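Local coordinates for GTN Reductase (Agrobacterium tumefaciens, PDB 4JIP), which binds FMN and probably acts as a flavin-dependent oxidoreductase of the Old Yellow Enzyme type, reducing substrates with electrons from NADH or NADPH, at residues 175-180 with 213-218. Residues are numbered along the deposited sequence; the frame is centred on the assembly and turned at random.
Sequences VEIHAA and EVVDAV. With FMN (flavin mononucleotide), chain B; HBA (p-hydroxybenzaldehyde), chain C.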
loop_
_atom_site.group_PDB
_atom_site.type_symbol
_atom_site.label_atom_id
_atom_site.label_comp_id
_atom_site.label_asym_id
_atom_site.label_seq_id
_atom_site.Cartn_x
_atom_site.Cartn_y
_atom_site.Cartn_z
ATOM N N VAL A 175 7.954 5.798 4.491
ATOM C CA VAL A 175 7.368 4.656 3.800
ATOM C C VAL A 175 6.032 4.224 4.397
ATOM O O VAL A 175 5.754 4.444 5.576
ATOM C CB VAL A 175 8.308 3.439 3.805
ATOM C CG1 VAL A 175 9.656 3.802 3.209
ATOM C CG2 VAL A 175 8.472 2.902 5.211
ATOM N N GLU A 176 5.207 3.619 3.553
ATOM C CA GLU A 176 4.034 2.899 3.999
ATOM C C GLU A 176 4.309 1.421 3.807
ATOM O O GLU A 176 4.529 0.973 2.680
ATOM C CB GLU A 176 2.822 3.283 3.163
ATOM C CG GLU A 176 1.607 2.401 3.429
ATOM C CD GLU A 176 0.343 2.919 2.774
ATOM O OE1 GLU A 176 -0.115 4.023 3.135
ATOM O OE2 GLU A 176 -0.199 2.219 1.893
ATOM N N ILE A 177 4.315 0.660 4.894
ATOM C CA ILE A 177 4.473 -0.783 4.786
ATOM C C ILE A 177 3.196 -1.409 4.245
ATOM O O ILE A 177 2.142 -1.326 4.879
ATOM C CB ILE A 177 4.811 -1.432 6.137
ATOM C CG1 ILE A 177 6.199 -0.994 6.619
ATOM C CG2 ILE A 177 4.750 -2.947 6.019
ATOM C CD1 ILE A 177 6.453 -1.306 8.085
ATOM N N HIS A 178 3.285 -2.027 3.071
ATOM C CA HIS A 178 2.130 -2.711 2.498
ATOM C C HIS A 178 1.858 -4.023 3.257
ATOM O O HIS A 178 2.561 -5.021 3.076
ATOM C CB HIS A 178 2.329 -2.973 0.996
ATOM C CG HIS A 178 1.071 -3.330 0.272
ATOM N ND1 HIS A 178 -0.085 -3.730 0.915
ATOM C CD2 HIS A 178 0.777 -3.342 -1.057
ATOM C CE1 HIS A 178 -1.025 -3.971 0.022
ATOM N NE2 HIS A 178 -0.531 -3.746 -1.177
ATOM N N ALA A 179 0.834 -4.004 4.102
ATOM C CA ALA A 179 0.439 -5.166 4.891
ATOM C C ALA A 179 -1.005 -5.535 4.565
ATOM O O ALA A 179 -1.707 -6.148 5.373
ATOM C CB ALA A 179 0.591 -4.879 6.385
ATOM N N ALA A 180 -1.443 -5.164 3.367
ATOM C CA ALA A 180 -2.847 -5.282 3.029
ATOM C C ALA A 180 -3.068 -6.155 1.801
ATOM O O ALA A 180 -2.122 -6.691 1.229
ATOM C CB ALA A 180 -3.447 -3.892 2.817
ATOM N N GLU A 213 7.739 -7.652 13.064
ATOM C CA GLU A 213 9.177 -7.648 12.765
ATOM C C GLU A 213 9.506 -6.674 11.628
ATOM O O GLU A 213 10.506 -5.955 11.673
ATOM C CB GLU A 213 9.671 -9.051 12.408
ATOM C CG GLU A 213 9.872 -9.972 13.603
ATOM C CD GLU A 213 10.331 -11.360 13.189
ATOM O OE1 GLU A 213 9.662 -11.978 12.341
ATOM O OE2 GLU A 213 11.367 -11.832 13.699
ATOM N N VAL A 214 8.654 -6.671 10.609
ATOM C CA VAL A 214 8.796 -5.782 9.472
ATOM C C VAL A 214 8.709 -4.322 9.919
ATOM O O VAL A 214 9.566 -3.499 9.582
ATOM C CB VAL A 214 7.704 -6.072 8.425
ATOM C CG1 VAL A 214 7.725 -5.024 7.318
ATOM C CG2 VAL A 214 7.883 -7.478 7.857
ATOM N N VAL A 215 7.670 -4.011 10.682
ATOM C CA VAL A 215 7.505 -2.680 11.245
ATOM C C VAL A 215 8.721 -2.271 12.073
ATOM O O VAL A 215 9.260 -1.184 11.869
ATOM C CB VAL A 215 6.224 -2.575 12.091
ATOM C CG1 VAL A 215 6.141 -1.213 12.753
ATOM C CG2 VAL A 215 4.998 -2.816 11.218
ATOM N N ASP A 216 9.161 -3.146 12.982
ATOM C CA ASP A 216 10.292 -2.835 13.856
ATOM C C ASP A 216 11.579 -2.668 13.049
ATOM O O ASP A 216 12.419 -1.830 13.371
ATOM C CB ASP A 216 10.473 -3.912 14.944
ATOM C CG ASP A 216 9.327 -3.925 15.959
ATOM O OD1 ASP A 216 8.605 -2.906 16.059
ATOM O OD2 ASP A 216 9.144 -4.951 16.657
ATOM N N ALA A 217 11.726 -3.462 11.994
ATOM C CA ALA A 217 12.900 -3.381 11.140
ATOM C C ALA A 217 12.914 -2.071 10.351
ATOM O O ALA A 217 13.935 -1.385 10.265
ATOM C CB ALA A 217 12.923 -4.550 10.197
ATOM N N VAL A 218 11.774 -1.728 9.770
ATOM C CA VAL A 218 11.663 -0.515 8.974
ATOM C C VAL A 218 11.835 0.729 9.839
ATOM O O VAL A 218 12.584 1.645 9.493
ATOM C CB VAL A 218 10.311 -0.466 8.257
ATOM C CG1 VAL A 218 10.045 0.930 7.698
ATOM C CG2 VAL A 218 10.268 -1.526 7.163
HETATM N N1 FMN B . -3.558 -0.731 -3.244
HETATM C C2 FMN B . -2.297 -0.918 -2.698
HETATM O O2 FMN B . -2.148 -1.029 -1.477
HETATM N N3 FMN B . -1.202 -1.036 -3.522
HETATM C C4 FMN B . -1.346 -0.894 -4.885
HETATM O O4 FMN B . -0.357 -0.985 -5.612
HETATM C C4A FMN B . -2.612 -0.728 -5.437
HETATM N N5 FMN B . -2.781 -0.669 -6.802
HETATM C C5A FMN B . -4.016 -0.371 -7.357
HETATM C C6 FMN B . -4.134 -0.130 -8.725
HETATM C C7 FMN B . -5.363 0.207 -9.272
HETATM C C7M FMN B . -5.480 0.428 -10.752
HETATM C C8 FMN B . -6.482 0.318 -8.454
HETATM C C8M FMN B . -7.821 0.663 -9.042
HETATM C C9 FMN B . -6.363 0.087 -7.088
HETATM C C9A FMN B . -5.127 -0.242 -6.527
HETATM N N10 FMN B . -4.976 -0.423 -5.157
HETATM C C10 FMN B . -3.719 -0.620 -4.612
HETATM C "C1'" FMN B . -6.138 -0.208 -4.226
HETATM C "C2'" FMN B . -6.405 1.279 -3.966
HETATM O "O2'" FMN B . -5.334 1.848 -3.251
HETATM C "C3'" FMN B . -7.700 1.483 -3.186
HETATM O "O3'" FMN B . -7.666 0.653 -2.048
HETATM C "C4'" FMN B . -8.926 1.147 -4.034
HETATM O "O4'" FMN B . -8.772 1.759 -5.296
HETATM C "C5'" FMN B . -10.226 1.637 -3.391
HETATM O "O5'" FMN B . -10.141 3.037 -3.285
HETATM P P FMN B . -11.067 4.025 -4.170
HETATM O O1P FMN B . -10.764 5.422 -3.701
HETATM O O2P FMN B . -10.723 3.868 -5.632
HETATM O O3P FMN B . -12.521 3.695 -3.951
HETATM C "C1'" HBA C . -4.238 -3.903 -8.255
HETATM O "O1'" HBA C . -3.511 -4.020 -9.242
HETATM C C1 HBA C . -3.689 -3.905 -6.858
HETATM C C2 HBA C . -2.337 -4.077 -6.601
HETATM C C3 HBA C . -1.875 -4.063 -5.290
HETATM C C4 HBA C . -2.756 -3.879 -4.238
HETATM C C5 HBA C . -4.105 -3.715 -4.496
HETATM C C6 HBA C . -4.562 -3.719 -5.804
HETATM O O4 HBA C . -2.303 -3.878 -2.936
#
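I177 of the fourth strand of an FMN-binding TIM barrel packs outward into a row of valines on helix 204-222, which lies over the barrel wall and runs nearly antiparallel to the strand (162° between the segment directions, axes 10.1 Å apart). The tight part is wholly apolar. With CG1 anti to its carbonyl carbon (chi1 -67°) and CD1 extended (chi2 165°), I177 sends CD1 out to the helix backbone, 3.6 Å from V215 CA. The same methyl lies 3.9 Å from V218 CG2, where the two side chains meet tip to tip, while the V215 side chain crosses that of I177 at about a right angle. The other branch, I177 CG2, slides past V214 CG1 at 3.9 Å. Two residues earlier on the strand, V175 CG2 closes the seam against V218 CG1 at 3.5 Å; I98 of the neighbouring strand and A167 of helix 150-169 extend this packing. The helix's far face is looser and polar: D216 leaves it away from the strand, is exposed, and forms a salt bridge with R259. E176 points into the barrel and hydrogen-bonds H265. At the strand's C-terminal end H178 stacks on W99, meets Y183 steeply and has FMN O2 over one face. A180 N donates to H178 ND1 at 3.1 Å, which steadies the ring's rotation, and the other ring nitrogen, NE2, makes a short hydrogen bond to p-hydroxybenzaldehyde O4 (2.5 Å).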